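Local coordinates for aldose-aldose oxidoreductase (Caulobacter crescentus, PDB 5A04), which probably oxidises one aldose sugar while reducing another, using a tightly held nicotinamide cofactor, NADP(H), as the hydride carrier between them, at residues Gly15-Thr19 with Arg20-Pro24; Lys44-Thr47 with Tyr48-Tyr52; Val79-Pro82 with Asn83-Arg87. One frame throughout, in Å; residues are numbered along the deposited sequence.

All three contacts lie in the Rossmann-fold domain and border one NADPH molecule, each meeting a different part of it. Interaction 1 (Gly15-Thr19 with Arg20-Pro24) takes the diphosphate and the nicotinamide, interaction 2 (Lys44-Thr47 with Tyr48-Tyr52) the 2'-phosphate, and interaction 3 (Val79-Pro82 with Asn83-Arg87) the nicotinamide ribose and the adenine. Centres of interactions 1 and 2 are about 13 Å apart, and their helices pack directly, with Thr19 CG2 3.4 Å from Tyr48 CZ. Ile80 joins interaction 3 to interaction 1, its CG2 3.9 Å from Tyr17 CD2. Interactions 2 and 3 do not touch, their nearest atoms being about 9 Å apart. The bound glucose lies about 6 Å from the Tyr17 side chain.

Interaction 1 of 3, residues Gly15-Thr19 with Arg20-Pro24; sequences GYYAT and RIIMP. With NDP (NADPH dihydro-nicotinamide-adenine-dinucleotide phosphate), chain G.
Tyr16 and Arg20 meet on the first turn of the Rossmann beta-alpha-beta helix 16-22, which follows a glycine-rich turn consistent with the GxGxxA dinucleotide-binding pattern of this fold. The amides of Tyr16 and Tyr17 donate to NDP O2A and O1N, one to each phosphate of the diphosphate. Both tyrosines hold CG anti to the backbone N, yet their rings serve different partners. Over one face of the Tyr16 ring lies Arg20 CB, a CH-pi contact 4.1 Å from the centroid, while Ile21 CG1 approaches obliquely. Tyr17 (chi1 -167°) instead lays its ring against the nicotinamide, with NDP C3N 3.4 Å above the ring plane and over its centre. Ile21 CG2 packs 3.6 Å from Tyr17 CE1, and Ile22 CG1 lies 3.5 Å from CE2. Replacing Tyr17 by alanine would probably leave the nicotinamide without the aromatic face that lies against it and open a gap beside both isoleucines. The backbone widens here, Tyr17 O accepting from both Ile21 N and Ile22 N in a pi-type turn. Thr19 OG1 (chi1 59°) is turned back over the helix start to donate to Gly15 O at 2.7 Å. Thr19 OG1 in turn accepts from Arg20 NH1 at 2.9 Å and lies 3° out of the Arg20 guanidinium plane.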
loop_
_atom_site.group_PDB
_atom_site.type_symbol
_atom_site.label_atom_id
_atom_site.label_comp_id
_atom_site.label_asym_id
_atom_site.label_seq_id
_atom_site.Cartn_x
_atom_site.Cartn_y
_atom_site.Cartn_z
ATOM N N GLY A 15 -28.972 -8.699 -13.748
ATOM C CA GLY A 15 -28.116 -9.547 -12.941
ATOM C C GLY A 15 -28.050 -9.078 -11.504
ATOM O O GLY A 15 -28.939 -8.369 -11.042
ATOM N N TYR A 16 -27.004 -9.493 -10.788
ATOM C CA TYR A 16 -26.879 -9.188 -9.363
ATOM C C TYR A 16 -26.915 -7.697 -9.062
ATOM O O TYR A 16 -27.707 -7.241 -8.248
ATOM C CB TYR A 16 -25.590 -9.777 -8.802
ATOM C CG TYR A 16 -25.363 -9.368 -7.368
ATOM C CD1 TYR A 16 -26.057 -9.984 -6.345
ATOM C CD2 TYR A 16 -24.478 -8.342 -7.044
ATOM C CE1 TYR A 16 -25.871 -9.609 -5.023
ATOM C CE2 TYR A 16 -24.282 -7.961 -5.723
ATOM C CZ TYR A 16 -24.981 -8.602 -4.723
ATOM O OH TYR A 16 -24.795 -8.227 -3.405
ATOM N N TYR A 17 -26.051 -6.923 -9.704
ATOM C CA TYR A 17 -25.973 -5.511 -9.338
ATOM C C TYR A 17 -27.271 -4.788 -9.677
ATOM O O TYR A 17 -27.788 -3.991 -8.878
ATOM C CB TYR A 17 -24.786 -4.837 -10.034
ATOM C CG TYR A 17 -24.459 -3.474 -9.465
ATOM C CD1 TYR A 17 -24.072 -3.334 -8.138
ATOM C CD2 TYR A 17 -24.521 -2.334 -10.257
ATOM C CE1 TYR A 17 -23.742 -2.085 -7.616
ATOM C CE2 TYR A 17 -24.204 -1.081 -9.746
ATOM C CZ TYR A 17 -23.820 -0.969 -8.420
ATOM O OH TYR A 17 -23.515 0.265 -7.915
ATOM N N ALA A 18 -27.811 -5.090 -10.853
ATOM C CA ALA A 18 -29.067 -4.474 -11.283
ATOM C C ALA A 18 -30.195 -4.766 -10.299
ATOM O O ALA A 18 -30.875 -3.848 -9.856
ATOM C CB ALA A 18 -29.467 -4.962 -12.673
ATOM N N THR A 19 -30.383 -6.040 -9.953
ATOM C CA THR A 19 -31.591 -6.435 -9.214
ATOM C C THR A 19 -31.460 -6.326 -7.698
ATOM O O THR A 19 -32.422 -5.960 -7.016
ATOM C CB THR A 19 -32.024 -7.887 -9.568
ATOM O OG1 THR A 19 -30.972 -8.807 -9.268
ATOM C CG2 THR A 19 -32.370 -7.993 -11.048
ATOM N N ARG A 20 -30.288 -6.647 -7.163
ATOM C CA ARG A 20 -30.074 -6.612 -5.716
ATOM C C ARG A 20 -29.694 -5.232 -5.211
ATOM O O ARG A 20 -30.064 -4.855 -4.099
ATOM C CB ARG A 20 -28.992 -7.608 -5.297
ATOM C CG ARG A 20 -29.494 -9.020 -5.029
ATOM C CD ARG A 20 -30.068 -9.692 -6.269
ATOM N NE ARG A 20 -30.266 -11.126 -6.043
ATOM C CZ ARG A 20 -30.800 -11.958 -6.931
ATOM N NH1 ARG A 20 -31.193 -11.502 -8.114
ATOM N NH2 ARG A 20 -30.940 -13.246 -6.638
ATOM N N ILE A 21 -28.954 -4.473 -6.018
ATOM C CA ILE A 21 -28.394 -3.224 -5.526
ATOM C C ILE A 21 -29.078 -1.986 -6.119
ATOM O O ILE A 21 -29.568 -1.130 -5.385
ATOM C CB ILE A 21 -26.882 -3.159 -5.795
ATOM C CG1 ILE A 21 -26.200 -4.445 -5.317
ATOM C CG2 ILE A 21 -26.288 -1.939 -5.115
ATOM C CD1 ILE A 21 -26.354 -4.698 -3.796
ATOM N N ILE A 22 -29.116 -1.871 -7.443
ATOM C CA ILE A 22 -29.641 -0.649 -8.053
ATOM C C ILE A 22 -31.177 -0.521 -7.987
ATOM O O ILE A 22 -31.707 0.499 -7.533
ATOM C CB ILE A 22 -29.195 -0.537 -9.531
ATOM C CG1 ILE A 22 -27.667 -0.366 -9.622
ATOM C CG2 ILE A 22 -29.898 0.639 -10.222
ATOM C CD1 ILE A 22 -27.101 0.844 -8.862
ATOM N N MET A 23 -31.904 -1.531 -8.445
ATOM C CA MET A 23 -33.344 -1.341 -8.617
ATOM C C MET A 23 -34.093 -0.999 -7.306
ATOM O O MET A 23 -35.000 -0.165 -7.335
ATOM C CB MET A 23 -33.956 -2.565 -9.309
ATOM C CG MET A 23 -33.734 -2.503 -10.844
ATOM S SD MET A 23 -33.946 -4.084 -11.668
ATOM C CE MET A 23 -35.678 -4.415 -11.380
ATOM N N PRO A 24 -33.706 -1.597 -6.163
ATOM C CA PRO A 24 -34.398 -1.171 -4.936
ATOM C C PRO A 24 -34.149 0.285 -4.561
ATOM O O PRO A 24 -34.939 0.861 -3.817
ATOM C CB PRO A 24 -33.808 -2.094 -3.866
ATOM C CG PRO A 24 -33.418 -3.317 -4.611
ATOM C CD PRO A 24 -32.871 -2.789 -5.921
HETATM P PA NDP G . -24.168 -10.570 -13.233
HETATM O O1A NDP G . -23.508 -11.713 -13.923
HETATM O O2A NDP G . -24.683 -10.766 -11.834
HETATM O O5B NDP G . -25.408 -9.989 -14.145
HETATM C C5B NDP G . -24.961 -9.804 -15.458
HETATM C C4B NDP G . -26.239 -9.741 -16.307
HETATM O O4B NDP G . -25.954 -9.254 -17.620
HETATM C C3B NDP G . -26.827 -11.162 -16.469
HETATM O O3B NDP G . -27.664 -11.491 -15.405
HETATM C C2B NDP G . -27.702 -10.965 -17.714
HETATM O O2B NDP G . -28.835 -10.377 -17.443
HETATM C C1B NDP G . -26.845 -9.892 -18.513
HETATM N N9A NDP G . -26.096 -10.489 -19.621
HETATM C C8A NDP G . -26.217 -10.182 -20.973
HETATM N N7A NDP G . -25.408 -10.922 -21.756
HETATM C C5A NDP G . -24.726 -11.754 -20.864
HETATM C C6A NDP G . -23.745 -12.745 -21.058
HETATM N N6A NDP G . -23.296 -13.036 -22.326
HETATM N N1A NDP G . -23.214 -13.441 -20.007
HETATM C C2A NDP G . -23.715 -13.091 -18.764
HETATM N N3A NDP G . -24.631 -12.176 -18.427
HETATM C C4A NDP G . -25.141 -11.506 -19.518
HETATM O O3 NDP G . -22.947 -9.446 -13.255
HETATM P PN NDP G . -23.061 -8.227 -12.182
HETATM O O1N NDP G . -24.389 -7.586 -12.163
HETATM O O2N NDP G . -22.195 -8.436 -10.960
HETATM O O5D NDP G . -22.045 -7.062 -13.021
HETATM C C5D NDP G . -22.618 -6.580 -14.205
HETATM C C4D NDP G . -21.940 -5.216 -14.514
HETATM O O4D NDP G . -22.089 -4.353 -13.345
HETATM C C3D NDP G . -20.388 -5.373 -14.730
HETATM O O3D NDP G . -19.934 -4.414 -15.702
HETATM C C2D NDP G . -19.803 -5.017 -13.371
HETATM O O2D NDP G . -18.520 -4.425 -13.476
HETATM C C1D NDP G . -20.823 -3.921 -12.902
HETATM N N1N NDP G . -20.892 -3.884 -11.439
HETATM C C2N NDP G . -20.725 -2.684 -10.767
HETATM C C3N NDP G . -20.819 -2.663 -9.405
HETATM C C7N NDP G . -20.638 -1.400 -8.692
HETATM O O7N NDP G . -20.547 -1.349 -7.451
HETATM N N7N NDP G . -20.576 -0.215 -9.420
HETATM C C4N NDP G . -21.094 -3.887 -8.602
HETATM C C5N NDP G . -21.214 -5.113 -9.404
HETATM C C6N NDP G . -21.125 -5.086 -10.733
HETATM P P2B NDP G . -30.248 -10.938 -18.255
HETATM O O1X NDP G . -29.792 -10.849 -19.693
HETATM O O2X NDP G . -30.338 -12.311 -17.663
HETATM O O3X NDP G . -31.300 -9.924 -17.811
#

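Interaction 2 of 3, residues Lys44-Thr47 with Tyr48-Tyr52; sequences KLKT and YGEQY. With NDP (NADPH dihydro-nicotinamide-adenine-dinucleotide phosphate), chain G.
Successive i-to-i+4 bonds carry helix 42-52 from Lys44-Thr47 into Tyr48-Tyr52, among them Tyr48 N to Lys44 O at 2.9 Å with an N-H...O angle of 168°. This helix follows strand 32-38 in the second beta-alpha-beta unit of the Rossmann domain. Tyr48 swings CG anti to its carbonyl carbon (chi1 -66°), which brings CD2 to 3.2 Å from Lys44 O at the ring edge. Thr47 CG2 sits squarely over one face, 4.2 Å from the ring centroid and 8° off the normal, a CH-pi contact between sequence neighbours. The hydroxyl of Thr47 is bonded back to Glu43 O. On the exposed side Lys46 and Glu50 run side by side, Glu50 OE2 touching Lys46 CG at 3.5 Å; the charged ends stay 5.0 Å apart, from NZ to OE2, so their attraction is probably modest. Lys44, extended beyond CG, sends its amine away from the helix to NDP O2X at 2.7 Å, and NZ also bonds to Leu14 O. Such pairing of a lysine with the 2'-phosphate, the group that sets NADPH apart from NADH, is consistent with this helix contributing to recognition of the phosphorylated cofactor.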
loop_
_atom_site.group_PDB
_atom_site.type_symbol
_atom_site.label_atom_id
_atom_site.label_comp_id
_atom_site.label_asym_id
_atom_site.label_seq_id
_atom_site.Cartn_x
_atom_site.Cartn_y
_atom_site.Cartn_z
ATOM N N LYS A 44 -37.133 -13.306 -16.068
ATOM C CA LYS A 44 -36.764 -12.134 -15.267
ATOM C C LYS A 44 -37.664 -10.936 -15.569
ATOM O O LYS A 44 -38.002 -10.157 -14.679
ATOM C CB LYS A 44 -35.298 -11.752 -15.506
ATOM C CG LYS A 44 -34.296 -12.691 -14.870
ATOM C CD LYS A 44 -32.874 -12.169 -15.077
ATOM C CE LYS A 44 -31.849 -13.206 -14.698
ATOM N NZ LYS A 44 -30.455 -12.713 -14.965
ATOM N N LEU A 45 -38.045 -10.779 -16.830
ATOM C CA LEU A 45 -38.947 -9.700 -17.196
ATOM C C LEU A 45 -40.291 -9.880 -16.488
ATOM O O LEU A 45 -40.906 -8.914 -16.037
ATOM C CB LEU A 45 -39.144 -9.649 -18.712
ATOM C CG LEU A 45 -37.914 -9.232 -19.516
ATOM C CD1 LEU A 45 -38.194 -9.404 -21.016
ATOM C CD2 LEU A 45 -37.555 -7.782 -19.199
ATOM N N LYS A 46 -40.734 -11.124 -16.380
ATOM C CA LYS A 46 -41.988 -11.414 -15.693
ATOM C C LYS A 46 -41.838 -11.132 -14.204
ATOM O O LYS A 46 -42.618 -10.376 -13.617
ATOM C CB LYS A 46 -42.402 -12.870 -15.923
ATOM C CG LYS A 46 -43.634 -13.285 -15.121
ATOM C CD LYS A 46 -43.965 -14.753 -15.347
ATOM C CE LYS A 46 -45.088 -15.219 -14.436
ATOM N NZ LYS A 46 -45.274 -16.694 -14.543
ATOM N N THR A 47 -40.815 -11.734 -13.611
ATOM C CA THR A 47 -40.569 -11.637 -12.176
ATOM C C THR A 47 -40.418 -10.191 -11.707
ATOM O O THR A 47 -41.113 -9.743 -10.788
ATOM C CB THR A 47 -39.309 -12.432 -11.792
ATOM O OG1 THR A 47 -39.572 -13.831 -11.947
ATOM C CG2 THR A 47 -38.922 -12.158 -10.343
ATOM N N TYR A 48 -39.513 -9.450 -12.341
ATOM C CA TYR A 48 -39.253 -8.089 -11.891
ATOM C C TYR A 48 -40.272 -7.106 -12.426
ATOM O O TYR A 48 -40.518 -6.066 -11.814
ATOM C CB TYR A 48 -37.833 -7.670 -12.283
ATOM C CG TYR A 48 -36.808 -8.481 -11.547
ATOM C CD1 TYR A 48 -36.564 -8.253 -10.197
ATOM C CD2 TYR A 48 -36.122 -9.510 -12.177
ATOM C CE1 TYR A 48 -35.647 -9.006 -9.506
ATOM C CE2 TYR A 48 -35.196 -10.275 -11.490
ATOM C CZ TYR A 48 -34.970 -10.015 -10.153
ATOM O OH TYR A 48 -34.059 -10.767 -9.461
ATOM N N GLY A 49 -40.859 -7.423 -13.576
ATOM C CA GLY A 49 -41.922 -6.600 -14.125
ATOM C C GLY A 49 -43.102 -6.593 -13.171
ATOM O O GLY A 49 -43.711 -5.554 -12.912
ATOM N N GLU A 50 -43.417 -7.765 -12.642
ATOM C CA GLU A 50 -44.523 -7.882 -11.696
ATOM C C GLU A 50 -44.191 -7.221 -10.361
ATOM O O GLU A 50 -45.006 -6.482 -9.814
ATOM C CB GLU A 50 -44.891 -9.350 -11.500
ATOM C CG GLU A 50 -45.711 -9.900 -12.657
ATOM C CD GLU A 50 -45.949 -11.396 -12.562
ATOM O OE1 GLU A 50 -45.628 -11.992 -11.510
ATOM O OE2 GLU A 50 -46.448 -11.977 -13.550
ATOM N N GLN A 51 -42.995 -7.471 -9.839
ATOM C CA GLN A 51 -42.592 -6.853 -8.578
ATOM C C GLN A 51 -42.615 -5.323 -8.634
ATOM O O GLN A 51 -43.089 -4.666 -7.699
ATOM C CB GLN A 51 -41.195 -7.336 -8.156
ATOM C CG GLN A 51 -40.706 -6.681 -6.853
ATOM C CD GLN A 51 -39.369 -7.209 -6.372
ATOM O OE1 GLN A 51 -38.740 -8.040 -7.025
ATOM N NE2 GLN A 51 -38.932 -6.737 -5.207
ATOM N N TYR A 52 -42.118 -4.745 -9.728
ATOM C CA TYR A 52 -41.946 -3.300 -9.789
ATOM C C TYR A 52 -43.049 -2.564 -10.545
ATOM O O TYR A 52 -42.992 -1.346 -10.696
ATOM C CB TYR A 52 -40.579 -2.962 -10.410
ATOM C CG TYR A 52 -39.438 -3.194 -9.453
ATOM C CD1 TYR A 52 -39.026 -2.188 -8.582
ATOM C CD2 TYR A 52 -38.794 -4.428 -9.385
ATOM C CE1 TYR A 52 -37.987 -2.389 -7.688
ATOM C CE2 TYR A 52 -37.751 -4.640 -8.485
ATOM C CZ TYR A 52 -37.362 -3.611 -7.634
ATOM O OH TYR A 52 -36.331 -3.805 -6.741
HETATM P PA NDP G . -24.168 -10.570 -13.233
HETATM O O1A NDP G . -23.508 -11.713 -13.923
HETATM O O2A NDP G . -24.683 -10.766 -11.834
HETATM O O5B NDP G . -25.408 -9.989 -14.145
HETATM C C5B NDP G . -24.961 -9.804 -15.458
HETATM C C4B NDP G . -26.239 -9.741 -16.307
HETATM O O4B NDP G . -25.954 -9.254 -17.620
HETATM C C3B NDP G . -26.827 -11.162 -16.469
HETATM O O3B NDP G . -27.664 -11.491 -15.405
HETATM C C2B NDP G . -27.702 -10.965 -17.714
HETATM O O2B NDP G . -28.835 -10.377 -17.443
HETATM C C1B NDP G . -26.845 -9.892 -18.513
HETATM N N9A NDP G . -26.096 -10.489 -19.621
HETATM C C8A NDP G . -26.217 -10.182 -20.973
HETATM N N7A NDP G . -25.408 -10.922 -21.756
HETATM C C5A NDP G . -24.726 -11.754 -20.864
HETATM C C6A NDP G . -23.745 -12.745 -21.058
HETATM N N6A NDP G . -23.296 -13.036 -22.326
HETATM N N1A NDP G . -23.214 -13.441 -20.007
HETATM C C2A NDP G . -23.715 -13.091 -18.764
HETATM N N3A NDP G . -24.631 -12.176 -18.427
HETATM C C4A NDP G . -25.141 -11.506 -19.518
HETATM O O3 NDP G . -22.947 -9.446 -13.255
HETATM P PN NDP G . -23.061 -8.227 -12.182
HETATM O O1N NDP G . -24.389 -7.586 -12.163
HETATM O O2N NDP G . -22.195 -8.436 -10.960
HETATM O O5D NDP G . -22.045 -7.062 -13.021
HETATM C C5D NDP G . -22.618 -6.580 -14.205
HETATM C C4D NDP G . -21.940 -5.216 -14.514
HETATM O O4D NDP G . -22.089 -4.353 -13.345
HETATM C C3D NDP G . -20.388 -5.373 -14.730
HETATM O O3D NDP G . -19.934 -4.414 -15.702
HETATM C C2D NDP G . -19.803 -5.017 -13.371
HETATM O O2D NDP G . -18.520 -4.425 -13.476
HETATM C C1D NDP G . -20.823 -3.921 -12.902
HETATM N N1N NDP G . -20.892 -3.884 -11.439
HETATM C C2N NDP G . -20.725 -2.684 -10.767
HETATM C C3N NDP G . -20.819 -2.663 -9.405
HETATM C C7N NDP G . -20.638 -1.400 -8.692
HETATM O O7N NDP G . -20.547 -1.349 -7.451
HETATM N N7N NDP G . -20.576 -0.215 -9.420
HETATM C C4N NDP G . -21.094 -3.887 -8.602
HETATM C C5N NDP G . -21.214 -5.113 -9.404
HETATM C C6N NDP G . -21.125 -5.086 -10.733
HETATM P P2B NDP G . -30.248 -10.938 -18.255
HETATM O O1X NDP G . -29.792 -10.849 -19.693
HETATM O O2X NDP G . -30.338 -12.311 -17.663
HETATM O O3X NDP G . -31.300 -9.924 -17.811
#

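Interaction 3 of 3, residues Val79-Pro82 with Asn83-Arg87; sequences VITP and NSLHR. With NDP (NADPH dihydro-nicotinamide-adenine-dinucleotide phosphate), chain G.
His86 NE2 donates to Thr81 O at 2.9 Å, the N-H...O angle of 134° showing a bent bond, with the donor above the carbonyl plane. NDP O3D lies at the edge of the same imidazole, in its plane, where NE2 makes a second, weak bond. That ribose hydroxyl is also 2.9 Å from Asn83 OD1 and 3.0 Å from Thr81 O, so three protein groups surround it. Across the ring His86 ND1 bonds to Met106 O, which helps fix the rotation of the imidazole. Pro82 O accepts twice, from Thr81 OG1 and from Leu85 N at 3.0 Å, and the two donors reach it from opposite faces of its plane. This turn follows strand 76-79 of the Rossmann sheet and leads into helix 86-95, placing its residues along the cofactor from nicotinamide ribose to adenine. Thr81 OG1 (chi1 64°) stands between the backbone N and the carbonyl carbon, where it also touches Leu85 CB at 3.3 Å. Asn83 CA covers one face of the imidazole. Farther out, Pro82 CD packs 3.5 Å from NDP C4A of the adenine, Leu85 CD1 meets its imidazole part near N7A, and Val79 CG1 approaches His86 CD2 obliquely at 4.1 Å.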
loop_
_atom_site.group_PDB
_atom_site.type_symbol
_atom_site.label_atom_id
_atom_site.label_comp_id
_atom_site.label_asym_id
_atom_site.label_seq_id
_atom_site.Cartn_x
_atom_site.Cartn_y
_atom_site.Cartn_z
ATOM N N VAL A 79 -26.908 0.478 -18.510
ATOM C CA VAL A 79 -26.313 -0.768 -18.966
ATOM C C VAL A 79 -25.507 -1.449 -17.859
ATOM O O VAL A 79 -24.495 -0.909 -17.398
ATOM C CB VAL A 79 -25.399 -0.510 -20.178
ATOM C CG1 VAL A 79 -24.730 -1.813 -20.621
ATOM C CG2 VAL A 79 -26.209 0.121 -21.322
ATOM N N ILE A 80 -25.968 -2.631 -17.440
ATOM C CA ILE A 80 -25.393 -3.344 -16.302
ATOM C C ILE A 80 -25.115 -4.796 -16.715
ATOM O O ILE A 80 -25.534 -5.767 -16.069
ATOM C CB ILE A 80 -26.332 -3.267 -15.053
ATOM C CG1 ILE A 80 -26.899 -1.845 -14.910
ATOM C CG2 ILE A 80 -25.582 -3.665 -13.786
ATOM C CD1 ILE A 80 -27.720 -1.582 -13.610
ATOM N N THR A 81 -24.358 -4.924 -17.799
ATOM C CA THR A 81 -24.011 -6.215 -18.391
ATOM C C THR A 81 -22.536 -6.543 -18.167
ATOM O O THR A 81 -21.799 -5.700 -17.683
ATOM C CB THR A 81 -24.267 -6.178 -19.897
ATOM O OG1 THR A 81 -23.382 -5.206 -20.469
ATOM C CG2 THR A 81 -25.717 -5.772 -20.177
ATOM N N PRO A 82 -22.090 -7.763 -18.550
ATOM C CA PRO A 82 -20.636 -7.984 -18.604
ATOM C C PRO A 82 -19.928 -6.904 -19.421
ATOM O O PRO A 82 -20.532 -6.282 -20.307
ATOM C CB PRO A 82 -20.520 -9.359 -19.265
ATOM C CG PRO A 82 -21.782 -10.062 -18.810
ATOM C CD PRO A 82 -22.842 -9.004 -18.826
ATOM N N ASN A 83 -18.656 -6.689 -19.107
ATOM C CA ASN A 83 -17.903 -5.544 -19.593
ATOM C C ASN A 83 -17.849 -5.457 -21.109
ATOM O O ASN A 83 -17.990 -4.384 -21.670
ATOM C CB ASN A 83 -16.481 -5.579 -19.031
ATOM C CG ASN A 83 -16.466 -5.614 -17.518
ATOM O OD1 ASN A 83 -17.422 -5.177 -16.877
ATOM N ND2 ASN A 83 -15.378 -6.121 -16.939
ATOM N N SER A 84 -17.654 -6.591 -21.771
ATOM C CA SER A 84 -17.546 -6.573 -23.233
ATOM C C SER A 84 -18.844 -6.173 -23.948
ATOM O O SER A 84 -18.820 -5.863 -25.140
ATOM C CB SER A 84 -17.084 -7.943 -23.742
ATOM O OG SER A 84 -15.792 -8.244 -23.230
ATOM N N LEU A 85 -19.969 -6.193 -23.238
ATOM C CA LEU A 85 -21.251 -5.801 -23.826
ATOM C C LEU A 85 -21.602 -4.324 -23.595
ATOM O O LEU A 85 -22.597 -3.822 -24.140
ATOM C CB LEU A 85 -22.370 -6.687 -23.273
ATOM C CG LEU A 85 -22.187 -8.185 -23.517
ATOM C CD1 LEU A 85 -23.444 -8.940 -23.129
ATOM C CD2 LEU A 85 -21.848 -8.442 -24.938
ATOM N N HIS A 86 -20.795 -3.621 -22.796
ATOM C CA HIS A 86 -21.074 -2.212 -22.518
ATOM C C HIS A 86 -21.123 -1.388 -23.799
ATOM O O HIS A 86 -22.029 -0.578 -23.993
ATOM C CB HIS A 86 -20.025 -1.618 -21.575
ATOM C CG HIS A 86 -20.105 -2.154 -20.182
ATOM N ND1 HIS A 86 -19.218 -1.783 -19.191
ATOM C CD2 HIS A 86 -20.959 -3.037 -19.614
ATOM C CE1 HIS A 86 -19.532 -2.409 -18.069
ATOM N NE2 HIS A 86 -20.580 -3.180 -18.298
ATOM N N ARG A 87 -20.155 -1.597 -24.684
ATOM C CA ARG A 87 -20.107 -0.780 -25.883
ATOM C C ARG A 87 -21.328 -0.994 -26.800
ATOM O O ARG A 87 -21.981 -0.020 -27.148
ATOM C CB ARG A 87 -18.806 -1.019 -26.666
ATOM C CG ARG A 87 -18.864 -0.359 -28.063
ATOM C CD ARG A 87 -17.563 -0.465 -28.851
ATOM N NE ARG A 87 -17.770 0.042 -30.214
ATOM C CZ ARG A 87 -16.820 0.116 -31.144
ATOM N NH1 ARG A 87 -15.581 -0.267 -30.863
ATOM N NH2 ARG A 87 -17.111 0.591 -32.353
HETATM P PA NDP G . -24.168 -10.570 -13.233
HETATM O O1A NDP G . -23.508 -11.713 -13.923
HETATM O O2A NDP G . -24.683 -10.766 -11.834
HETATM O O5B NDP G . -25.408 -9.989 -14.145
HETATM C C5B NDP G . -24.961 -9.804 -15.458
HETATM C C4B NDP G . -26.239 -9.741 -16.307
HETATM O O4B NDP G . -25.954 -9.254 -17.620
HETATM C C3B NDP G . -26.827 -11.162 -16.469
HETATM O O3B NDP G . -27.664 -11.491 -15.405
HETATM C C2B NDP G . -27.702 -10.965 -17.714
HETATM O O2B NDP G . -28.835 -10.377 -17.443
HETATM C C1B NDP G . -26.845 -9.892 -18.513
HETATM N N9A NDP G . -26.096 -10.489 -19.621
HETATM C C8A NDP G . -26.217 -10.182 -20.973
HETATM N N7A NDP G . -25.408 -10.922 -21.756
HETATM C C5A NDP G . -24.726 -11.754 -20.864
HETATM C C6A NDP G . -23.745 -12.745 -21.058
HETATM N N6A NDP G . -23.296 -13.036 -22.326
HETATM N N1A NDP G . -23.214 -13.441 -20.007
HETATM C C2A NDP G . -23.715 -13.091 -18.764
HETATM N N3A NDP G . -24.631 -12.176 -18.427
HETATM C C4A NDP G . -25.141 -11.506 -19.518
HETATM O O3 NDP G . -22.947 -9.446 -13.255
HETATM P PN NDP G . -23.061 -8.227 -12.182
HETATM O O1N NDP G . -24.389 -7.586 -12.163
HETATM O O2N NDP G . -22.195 -8.436 -10.960
HETATM O O5D NDP G . -22.045 -7.062 -13.021
HETATM C C5D NDP G . -22.618 -6.580 -14.205
HETATM C C4D NDP G . -21.940 -5.216 -14.514
HETATM O O4D NDP G . -22.089 -4.353 -13.345
HETATM C C3D NDP G . -20.388 -5.373 -14.730
HETATM O O3D NDP G . -19.934 -4.414 -15.702
HETATM C C2D NDP G . -19.803 -5.017 -13.371
HETATM O O2D NDP G . -18.520 -4.425 -13.476
HETATM C C1D NDP G . -20.823 -3.921 -12.902
HETATM N N1N NDP G . -20.892 -3.884 -11.439
HETATM C C2N NDP G . -20.725 -2.684 -10.767
HETATM C C3N NDP G . -20.819 -2.663 -9.405
HETATM C C7N NDP G . -20.638 -1.400 -8.692
HETATM O O7N NDP G . -20.547 -1.349 -7.451
HETATM N N7N NDP G . -20.576 -0.215 -9.420
HETATM C C4N NDP G . -21.094 -3.887 -8.602
HETATM C C5N NDP G . -21.214 -5.113 -9.404
HETATM C C6N NDP G . -21.125 -5.086 -10.733
HETATM P P2B NDP G . -30.248 -10.938 -18.255
HETATM O O1X NDP G . -29.792 -10.849 -19.693
HETATM O O2X NDP G . -30.338 -12.311 -17.663
HETATM O O3X NDP G . -31.300 -9.924 -17.811
#